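Local structure of putative oxidoreductase (Gluconobacter oxydans, 3WJ7) at residues D14-T19 with I80-A85; R39-V44 with E59-D64; E119-C124 with L174-V179. The protein probably acts as an NAD(P)-dependent oxidoreductase of the extended short-chain dehydrogenase/reductase (SDR) family. All blocks are in the same frame, centred on the assembly; numbering follows the deposited sequence.

Interaction 1: D14-T19 with I80-A85; sequences DVTLVT and ILFHVA
I80 meets strand 15-18 through both its N-H and its carbonyl. I80 N gives a weak hydrogen bond to V15 O, and I80 O accepts from L17 N at 2.8 Å. Its side chain lies beside that of T16 and points the same way, with I80 CB 3.9 Å from T16 OG1. The polar partner of that hydroxyl is H38, through ND1. L81 faces the other side of the sheet, together with L17. Both leucines have CG anti to the backbone N (chi1 170° and 172°) and run side by side. L81 CD1 packs 3.8 Å from L17 CD2, and L109 of helix 95-115 covers L81. F82 returns to the T16 face. F82 N bonds to L17 O, and F82 O takes the N-H of T19, both at 3.0 Å. The ring offers its edge to T16: CD2 and CE2 both touch CG2, and T16 CG2 lies near the ring plane. An alanine in place of T16 would probably open a gap at this ring edge and leave H38 without its hydroxyl partner. This parallel pair belongs to the core of a Rossmann fold, where the turn after the first strand usually receives the dinucleotide. The CB of H83 leads away from strand 15-18, yet its ring comes back to T19: ND1 meets T19 OG1 at 2.9 Å in a hydrogen bond that either atom could donate. The hydroxyl sits in the imidazole plane, at the ring edge. The other nitrogen, H83 NE2, bonds to T106. V84 comes last, with its CB 3.6 Å from T19 O.

Interaction 2: R39-V44 with E59-D64; sequences RLRLLV and ELAVGD
R41 to V44 run parallel to E59 to V62, the strand axes 4.5 Å apart at closest and 27° apart in direction. The backbone bonds include L42 N to E59 O, A61 N to L42 O, V44 N to A61 O and G63 N to V44 O. A salt bridge joins R41 and E59 at the start of the pairing. R41 approaches side-on, and both NE (3.0 Å) and NH2 (2.9 Å) bond to the one oxygen E59 OE1. That oxygen lies in the guanidinium plane, which is turned 29° from the carboxylate. The arginine chain is extended to CD and then bends (chi3 -57°). CD rests 3.8 Å from A61 CB. R41 NH1 is held separately by the carbonyls of A74 and K76, so the guanidinium is gripped from two quarters. Further on, L43 CD1 lies 3.8 Å from G63 CA. On the other face, V44 CG1 meets L60 CD2 at 3.8 Å, and V44 CG2 touches V62 CG2. Strand 15-18 pairs with strand 39-44 along its other edge. Helix 71-75 covers L43 and A61 through A74, while helix 24-35 packs on L40.

Interaction 3: E119-C124 with L174-V179; sequences EKIIYC and LPAIIV
I121 to C124 and A176 to V179 are the two neighbouring parallel strands of a beta-alpha-beta crossover, connected by way of helix 153-172. Their axes approach to 4.6 Å. Four backbone hydrogen bonds join them. The first runs from I121 N to P175 O at 3.1 Å, with the donor 36° above the carbonyl plane. The next three follow more directly: I177 N to I121 O, Y123 N to I177 O and V179 N to Y123 O, the last at 3.0 Å. P175 is the centre of an inverse gamma turn just before its strand, with a weak bond from A176 N to L174 O. Its ring packs by CB and CG against the carbonyl oxygen of E119. I121 carries much of the apolar contact. Its CG1 is anti to the carbonyl carbon (chi1 -67°), and beyond it CD1 reaches L174 CD1 at 3.6 Å, the two side chains crossing at about a right angle. The CB of I121 also meets A176 CB at 4.0 Å. On the same face, Y123 and I178 lie side by side and point the same way, with I178 CG2 set obliquely to the phenol ring, 4.1 Å from CD2. The Y123 ring also meets the imidazole of H83 on the next strand. On the other face, K120 CD touches I177 CD1 at 4.0 Å, and C124 SG sits 4.1 Å from V179 CG1. Helix 220-233 covers C124 and V179 through H227. Helix 153-172 packs against Y123 and I178 and carries a YxxxK sequence, the signature of SDR enzymes. Such a pair of parallel strands, with helices on both faces, is typical of the Rossmann fold.

All three contacts lie in one sheet. Strand 15-18 of interaction 1 neighbours strand 39-44 of interaction 2, and their centres are 9 Å apart. T16 stitches them: its N lies 2.8 Å from R39 O, and its O lies 2.9 Å from R41 N. On the other side, strand 78-83 of interaction 1 neighbours strand 120-124 of interaction 3, centres 10 Å apart. There H83 N lies 2.9 Å from I122 O. Interactions 2 and 3 do not touch; their nearest atoms are about 11 Å apart. Bound mercury lies about 3 Å from the C124 side chain and about 5 Å from that of V84, so it sits near the C-terminal ends of these strands.

Interaction 1: D14-T19 with I80-A85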
loop_
_atom_site.group_PDB
_atom_site.type_symbol
_atom_site.label_atom_id
_atom_site.label_comp_id
_atom_site.label_asym_id
_atom_site.label_seq_id
_atom_site.Cartn_x
_atom_site.Cartn_y
_atom_site.Cartn_z
ATOM N N ASP A 14 6.213 9.187 -40.596
ATOM C CA ASP A 14 7.611 8.795 -40.556
ATOM C C ASP A 14 8.206 9.146 -39.197
ATOM O O ASP A 14 9.431 9.211 -39.025
ATOM C CB ASP A 14 8.350 9.561 -41.655
ATOM C CG ASP A 14 7.738 10.959 -41.905
ATOM O OD1 ASP A 14 7.353 11.643 -40.917
ATOM O OD2 ASP A 14 7.619 11.366 -43.096
ATOM N N VAL A 15 7.332 9.384 -38.225
ATOM C CA VAL A 15 7.782 9.802 -36.898
ATOM C C VAL A 15 7.970 8.600 -35.969
ATOM O O VAL A 15 7.160 7.672 -35.971
ATOM C CB VAL A 15 6.827 10.826 -36.261
ATOM C CG1 VAL A 15 7.336 11.245 -34.893
ATOM C CG2 VAL A 15 6.666 12.028 -37.169
ATOM N N THR A 16 9.082 8.619 -35.231
ATOM C CA THR A 16 9.360 7.703 -34.143
ATOM C C THR A 16 9.082 8.431 -32.799
ATOM O O THR A 16 9.689 9.462 -32.485
ATOM C CB THR A 16 10.792 7.202 -34.307
ATOM O OG1 THR A 16 10.843 6.429 -35.495
ATOM C CG2 THR A 16 11.245 6.305 -33.165
ATOM N N LEU A 17 8.092 7.943 -32.055
ATOM C CA LEU A 17 7.794 8.487 -30.710
ATOM C C LEU A 17 8.520 7.658 -29.651
ATOM O O LEU A 17 8.343 6.444 -29.614
ATOM C CB LEU A 17 6.282 8.492 -30.427
ATOM C CG LEU A 17 5.756 8.856 -29.007
ATOM C CD1 LEU A 17 5.956 10.329 -28.656
ATOM C CD2 LEU A 17 4.278 8.527 -28.867
ATOM N N VAL A 18 9.341 8.286 -28.808
ATOM C CA VAL A 18 9.889 7.578 -27.642
ATOM C C VAL A 18 9.372 8.196 -26.375
ATOM O O VAL A 18 9.283 9.398 -26.300
ATOM C CB VAL A 18 11.445 7.411 -27.622
ATOM C CG1 VAL A 18 12.153 8.014 -28.823
ATOM C CG2 VAL A 18 12.043 7.841 -26.287
ATOM N N THR A 19 8.966 7.385 -25.405
ATOM C CA THR A 19 8.510 7.913 -24.121
ATOM C C THR A 19 9.627 7.647 -23.161
ATOM O O THR A 19 10.522 6.883 -23.501
ATOM C CB THR A 19 7.303 7.162 -23.567
ATOM O OG1 THR A 19 7.694 5.817 -23.248
ATOM C CG2 THR A 19 6.162 7.177 -24.565
ATOM N N ILE A 80 6.226 4.404 -35.433
ATOM C CA ILE A 80 6.993 3.565 -34.509
ATOM C C ILE A 80 7.042 4.187 -33.102
ATOM O O ILE A 80 7.303 5.399 -32.914
ATOM C CB ILE A 80 8.443 3.370 -34.980
ATOM C CG1 ILE A 80 8.518 2.516 -36.267
ATOM C CG2 ILE A 80 9.290 2.712 -33.908
ATOM C CD1 ILE A 80 9.702 2.929 -37.114
ATOM N N LEU A 81 6.784 3.325 -32.133
ATOM C CA LEU A 81 6.744 3.682 -30.758
ATOM C C LEU A 81 7.729 2.814 -29.961
ATOM O O LEU A 81 7.701 1.571 -30.022
ATOM C CB LEU A 81 5.332 3.523 -30.218
ATOM C CG LEU A 81 5.270 3.654 -28.690
ATOM C CD1 LEU A 81 5.654 5.070 -28.234
ATOM C CD2 LEU A 81 3.897 3.280 -28.166
ATOM N N PHE A 82 8.612 3.514 -29.251
ATOM C CA PHE A 82 9.452 2.969 -28.187
ATOM C C PHE A 82 8.881 3.398 -26.840
ATOM O O PHE A 82 8.943 4.579 -26.492
ATOM C CB PHE A 82 10.878 3.489 -28.314
ATOM C CG PHE A 82 11.603 2.912 -29.453
ATOM C CD1 PHE A 82 12.445 1.831 -29.271
ATOM C CD2 PHE A 82 11.421 3.424 -30.743
ATOM C CE1 PHE A 82 13.141 1.269 -30.364
ATOM C CE2 PHE A 82 12.087 2.865 -31.827
ATOM C CZ PHE A 82 12.960 1.796 -31.644
ATOM N N HIS A 83 8.335 2.460 -26.089
ATOM C CA HIS A 83 7.810 2.776 -24.762
ATOM C C HIS A 83 8.869 2.458 -23.745
ATOM O O HIS A 83 9.093 1.309 -23.460
ATOM C CB HIS A 83 6.557 1.953 -24.432
ATOM C CG HIS A 83 5.978 2.269 -23.083
ATOM N ND1 HIS A 83 6.273 3.436 -22.401
ATOM C CD2 HIS A 83 5.110 1.583 -22.298
ATOM C CE1 HIS A 83 5.620 3.446 -21.257
ATOM N NE2 HIS A 83 4.910 2.333 -21.172
ATOM N N VAL A 84 9.537 3.458 -23.215
ATOM C CA VAL A 84 10.491 3.192 -22.149
ATOM C C VAL A 84 9.997 3.791 -20.808
ATOM O O VAL A 84 9.570 4.929 -20.764
ATOM C CB VAL A 84 11.882 3.753 -22.483
ATOM C CG1 VAL A 84 12.893 3.267 -21.434
ATOM C CG2 VAL A 84 12.303 3.378 -23.910
ATOM N N ALA A 85 10.027 3.017 -19.729
ATOM C CA ALA A 85 9.618 3.513 -18.388
ATOM C C ALA A 85 10.287 4.846 -18.031
ATOM O O ALA A 85 11.488 5.017 -18.240
ATOM C CB ALA A 85 9.943 2.473 -17.336
#

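Interaction 2: R39-V44 with E59-D64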
loop_
_atom_site.group_PDB
_atom_site.type_symbol
_atom_site.label_atom_id
_atom_site.label_comp_id
_atom_site.label_asym_id
_atom_site.label_seq_id
_atom_site.Cartn_x
_atom_site.Cartn_y
_atom_site.Cartn_z
ATOM N N ARG A 39 13.146 10.338 -37.324
ATOM C CA ARG A 39 12.638 11.627 -36.873
ATOM C C ARG A 39 11.989 11.405 -35.509
ATOM O O ARG A 39 11.031 10.634 -35.375
ATOM C CB ARG A 39 11.626 12.246 -37.858
ATOM C CG ARG A 39 11.617 11.662 -39.261
ATOM C CD ARG A 39 10.743 12.529 -40.165
ATOM N NE ARG A 39 10.809 12.186 -41.595
ATOM C CZ ARG A 39 10.344 12.957 -42.584
ATOM N NH1 ARG A 39 9.775 14.132 -42.322
ATOM N NH2 ARG A 39 10.448 12.554 -43.845
ATOM N N LEU A 40 12.499 12.090 -34.500
ATOM C CA LEU A 40 12.017 11.891 -33.142
ATOM C C LEU A 40 10.934 12.860 -32.641
ATOM O O LEU A 40 10.924 14.057 -32.941
ATOM C CB LEU A 40 13.195 11.860 -32.186
ATOM C CG LEU A 40 14.237 10.738 -32.317
ATOM C CD1 LEU A 40 15.250 10.890 -31.197
ATOM C CD2 LEU A 40 13.645 9.333 -32.243
ATOM N N ARG A 41 9.986 12.300 -31.905
ATOM C CA ARG A 41 9.115 13.076 -31.038
ATOM C C ARG A 41 9.264 12.488 -29.603
ATOM O O ARG A 41 9.287 11.278 -29.402
ATOM C CB ARG A 41 7.662 13.051 -31.549
ATOM C CG ARG A 41 6.667 13.844 -30.674
ATOM C CD ARG A 41 5.222 13.810 -31.200
ATOM N NE ARG A 41 5.157 14.304 -32.562
ATOM C CZ ARG A 41 4.247 13.983 -33.466
ATOM N NH1 ARG A 41 3.263 13.132 -33.191
ATOM N NH2 ARG A 41 4.352 14.501 -34.685
ATOM N N LEU A 42 9.385 13.328 -28.600
ATOM C CA LEU A 42 9.683 12.819 -27.269
ATOM C C LEU A 42 8.512 13.165 -26.373
ATOM O O LEU A 42 8.185 14.321 -26.242
ATOM C CB LEU A 42 10.993 13.429 -26.754
ATOM C CG LEU A 42 12.228 13.239 -27.667
ATOM C CD1 LEU A 42 13.477 13.861 -27.086
ATOM C CD2 LEU A 42 12.520 11.798 -28.052
ATOM N N LEU A 43 7.838 12.181 -25.800
ATOM C CA LEU A 43 6.776 12.496 -24.868
ATOM C C LEU A 43 7.444 12.819 -23.545
ATOM O O LEU A 43 8.336 12.091 -23.112
ATOM C CB LEU A 43 5.803 11.334 -24.705
ATOM C CG LEU A 43 4.584 11.591 -23.821
ATOM C CD1 LEU A 43 3.461 12.334 -24.559
ATOM C CD2 LEU A 43 4.056 10.279 -23.240
ATOM N N VAL A 44 7.049 13.940 -22.953
ATOM C CA VAL A 44 7.511 14.355 -21.620
ATOM C C VAL A 44 6.325 14.787 -20.748
ATOM O O VAL A 44 5.261 15.167 -21.281
ATOM C CB VAL A 44 8.450 15.561 -21.710
ATOM C CG1 VAL A 44 9.731 15.201 -22.459
ATOM C CG2 VAL A 44 7.719 16.737 -22.361
ATOM N N GLU A 59 10.947 16.898 -31.923
ATOM C CA GLU A 59 9.638 17.393 -31.534
ATOM C C GLU A 59 9.368 16.966 -30.072
ATOM O O GLU A 59 9.706 15.843 -29.630
ATOM C CB GLU A 59 8.538 16.899 -32.460
ATOM C CG GLU A 59 8.553 17.499 -33.855
ATOM C CD GLU A 59 7.793 16.629 -34.853
ATOM O OE1 GLU A 59 6.809 15.954 -34.430
ATOM O OE2 GLU A 59 8.186 16.610 -36.053
ATOM N N LEU A 60 8.776 17.878 -29.320
ATOM C CA LEU A 60 8.385 17.558 -27.979
ATOM C C LEU A 60 6.880 17.538 -27.884
ATOM O O LEU A 60 6.226 18.511 -28.214
ATOM C CB LEU A 60 9.001 18.555 -27.008
ATOM C CG LEU A 60 10.445 18.140 -26.746
ATOM C CD1 LEU A 60 11.401 19.311 -26.939
ATOM C CD2 LEU A 60 10.572 17.513 -25.365
ATOM N N ALA A 61 6.333 16.408 -27.463
ATOM C CA ALA A 61 4.914 16.323 -27.096
ATOM C C ALA A 61 4.816 16.216 -25.584
ATOM O O ALA A 61 5.594 15.496 -24.951
ATOM C CB ALA A 61 4.234 15.124 -27.763
ATOM N N VAL A 62 3.870 16.963 -25.028
ATOM C CA VAL A 62 3.553 16.954 -23.605
ATOM C C VAL A 62 2.281 16.104 -23.399
ATOM O O VAL A 62 1.295 16.230 -24.129
ATOM C CB VAL A 62 3.355 18.401 -23.075
ATOM C CG1 VAL A 62 3.081 18.410 -21.575
ATOM C CG2 VAL A 62 4.584 19.246 -23.387
ATOM N N GLY A 63 2.325 15.231 -22.400
ATOM C CA GLY A 63 1.276 14.250 -22.163
ATOM C C GLY A 63 1.542 13.475 -20.881
ATOM O O GLY A 63 2.516 13.715 -20.157
ATOM N N ASP A 64 0.668 12.520 -20.614
ATOM C CA ASP A 64 0.628 11.865 -19.339
ATOM C C ASP A 64 -0.153 10.585 -19.550
ATOM O O ASP A 64 -1.315 10.631 -19.938
ATOM C CB ASP A 64 -0.122 12.778 -18.375
ATOM C CG ASP A 64 0.135 12.441 -16.932
ATOM O OD1 ASP A 64 -0.859 12.182 -16.227
ATOM O OD2 ASP A 64 1.317 12.444 -16.510
#

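Interaction 3: E119-C124 with L174-V179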
loop_
_atom_site.group_PDB
_atom_site.type_symbol
_atom_site.label_atom_id
_atom_site.label_comp_id
_atom_site.label_asym_id
_atom_site.label_seq_id
_atom_site.Cartn_x
_atom_site.Cartn_y
_atom_site.Cartn_z
ATOM N N GLU A 119 2.522 1.321 -36.445
ATOM C CA GLU A 119 2.812 0.066 -37.142
ATOM C C GLU A 119 3.645 -0.858 -36.295
ATOM O O GLU A 119 3.522 -2.078 -36.397
ATOM C CB GLU A 119 3.594 0.315 -38.447
ATOM C CG GLU A 119 2.759 0.843 -39.609
ATOM C CD GLU A 119 3.603 1.411 -40.755
ATOM O OE1 GLU A 119 4.590 0.751 -41.179
ATOM O OE2 GLU A 119 3.270 2.522 -41.244
ATOM N N LYS A 120 4.557 -0.275 -35.525
ATOM C CA LYS A 120 5.431 -1.081 -34.688
ATOM C C LYS A 120 5.726 -0.443 -33.327
ATOM O O LYS A 120 5.993 0.765 -33.237
ATOM C CB LYS A 120 6.715 -1.457 -35.419
ATOM C CG LYS A 120 7.277 -2.777 -34.904
ATOM C CD LYS A 120 8.298 -3.365 -35.874
ATOM C CE LYS A 120 7.655 -4.348 -36.853
ATOM N NZ LYS A 120 8.729 -5.197 -37.406
ATOM N N ILE A 121 5.661 -1.279 -32.285
ATOM C CA ILE A 121 5.829 -0.845 -30.924
ATOM C C ILE A 121 6.949 -1.657 -30.343
ATOM O O ILE A 121 6.978 -2.882 -30.459
ATOM C CB ILE A 121 4.521 -1.064 -30.130
ATOM C CG1 ILE A 121 3.464 -0.128 -30.666
ATOM C CG2 ILE A 121 4.706 -0.761 -28.638
ATOM C CD1 ILE A 121 2.058 -0.526 -30.293
ATOM N N ILE A 122 7.909 -0.986 -29.741
ATOM C CA ILE A 122 8.899 -1.711 -28.970
ATOM C C ILE A 122 8.699 -1.363 -27.514
ATOM O O ILE A 122 8.778 -0.179 -27.107
ATOM C CB ILE A 122 10.294 -1.325 -29.384
ATOM C CG1 ILE A 122 10.561 -1.837 -30.793
ATOM C CG2 ILE A 122 11.357 -1.867 -28.410
ATOM C CD1 ILE A 122 11.693 -0.990 -31.256
ATOM N N TYR A 123 8.417 -2.399 -26.731
ATOM C CA TYR A 123 8.135 -2.226 -25.349
ATOM C C TYR A 123 9.351 -2.575 -24.503
ATOM O O TYR A 123 9.883 -3.717 -24.565
ATOM C CB TYR A 123 6.957 -3.082 -24.936
ATOM C CG TYR A 123 6.719 -2.959 -23.451
ATOM C CD1 TYR A 123 6.489 -1.719 -22.874
ATOM C CD2 TYR A 123 6.811 -4.054 -22.630
ATOM C CE1 TYR A 123 6.291 -1.578 -21.516
ATOM C CE2 TYR A 123 6.614 -3.939 -21.269
ATOM C CZ TYR A 123 6.354 -2.695 -20.728
ATOM O OH TYR A 123 6.161 -2.583 -19.408
ATOM N N CYS A 124 9.781 -1.598 -23.695
ATOM C CA CYS A 124 10.891 -1.821 -22.796
ATOM C C CYS A 124 10.398 -2.385 -21.516
ATOM O O CYS A 124 9.645 -1.752 -20.795
ATOM C CB CYS A 124 11.689 -0.568 -22.558
ATOM S SG CYS A 124 13.359 -0.953 -21.907
ATOM N N LEU A 174 -1.814 -6.222 -31.180
ATOM C CA LEU A 174 -0.821 -5.175 -30.910
ATOM C C LEU A 174 0.572 -5.492 -31.570
ATOM O O LEU A 174 1.158 -6.535 -31.376
ATOM C CB LEU A 174 -0.714 -4.956 -29.397
ATOM C CG LEU A 174 0.128 -3.752 -28.988
ATOM C CD1 LEU A 174 -0.672 -2.456 -28.993
ATOM C CD2 LEU A 174 0.814 -3.992 -27.649
ATOM N N PRO A 175 1.074 -4.598 -32.402
ATOM C CA PRO A 175 2.254 -5.067 -33.117
ATOM C C PRO A 175 3.517 -4.810 -32.293
ATOM O O PRO A 175 4.411 -4.068 -32.722
ATOM C CB PRO A 175 2.224 -4.217 -34.381
ATOM C CG PRO A 175 1.559 -2.951 -33.946
ATOM C CD PRO A 175 0.485 -3.392 -33.011
ATOM N N ALA A 176 3.559 -5.390 -31.099
ATOM C CA ALA A 176 4.640 -5.108 -30.131
ATOM C C ALA A 176 5.709 -6.197 -30.052
ATOM O O ALA A 176 5.421 -7.413 -30.132
ATOM C CB ALA A 176 4.071 -4.812 -28.737
ATOM N N ILE A 177 6.943 -5.734 -29.926
ATOM C CA ILE A 177 8.095 -6.565 -29.671
ATOM C C ILE A 177 8.589 -6.147 -28.297
ATOM O O ILE A 177 8.702 -4.945 -28.024
ATOM C CB ILE A 177 9.180 -6.232 -30.699
ATOM C CG1 ILE A 177 8.755 -6.704 -32.097
ATOM C CG2 ILE A 177 10.544 -6.720 -30.235
ATOM C CD1 ILE A 177 9.584 -6.174 -33.275
ATOM N N ILE A 178 8.899 -7.126 -27.439
ATOM C CA ILE A 178 9.360 -6.869 -26.070
ATOM C C ILE A 178 10.856 -7.115 -25.851
ATOM O O ILE A 178 11.422 -8.158 -26.209
ATOM C CB ILE A 178 8.613 -7.733 -25.039
ATOM C CG1 ILE A 178 7.113 -7.604 -25.241
ATOM C CG2 ILE A 178 9.056 -7.385 -23.595
ATOM C CD1 ILE A 178 6.300 -8.517 -24.329
ATOM N N VAL A 179 11.442 -6.177 -25.127
ATOM C CA VAL A 179 12.823 -6.161 -24.750
ATOM C C VAL A 179 12.859 -6.172 -23.189
ATOM O O VAL A 179 12.014 -5.552 -22.518
ATOM C CB VAL A 179 13.364 -4.912 -25.458
ATOM C CG1 VAL A 179 14.179 -3.981 -24.600
ATOM C CG2 VAL A 179 14.003 -5.270 -26.814
#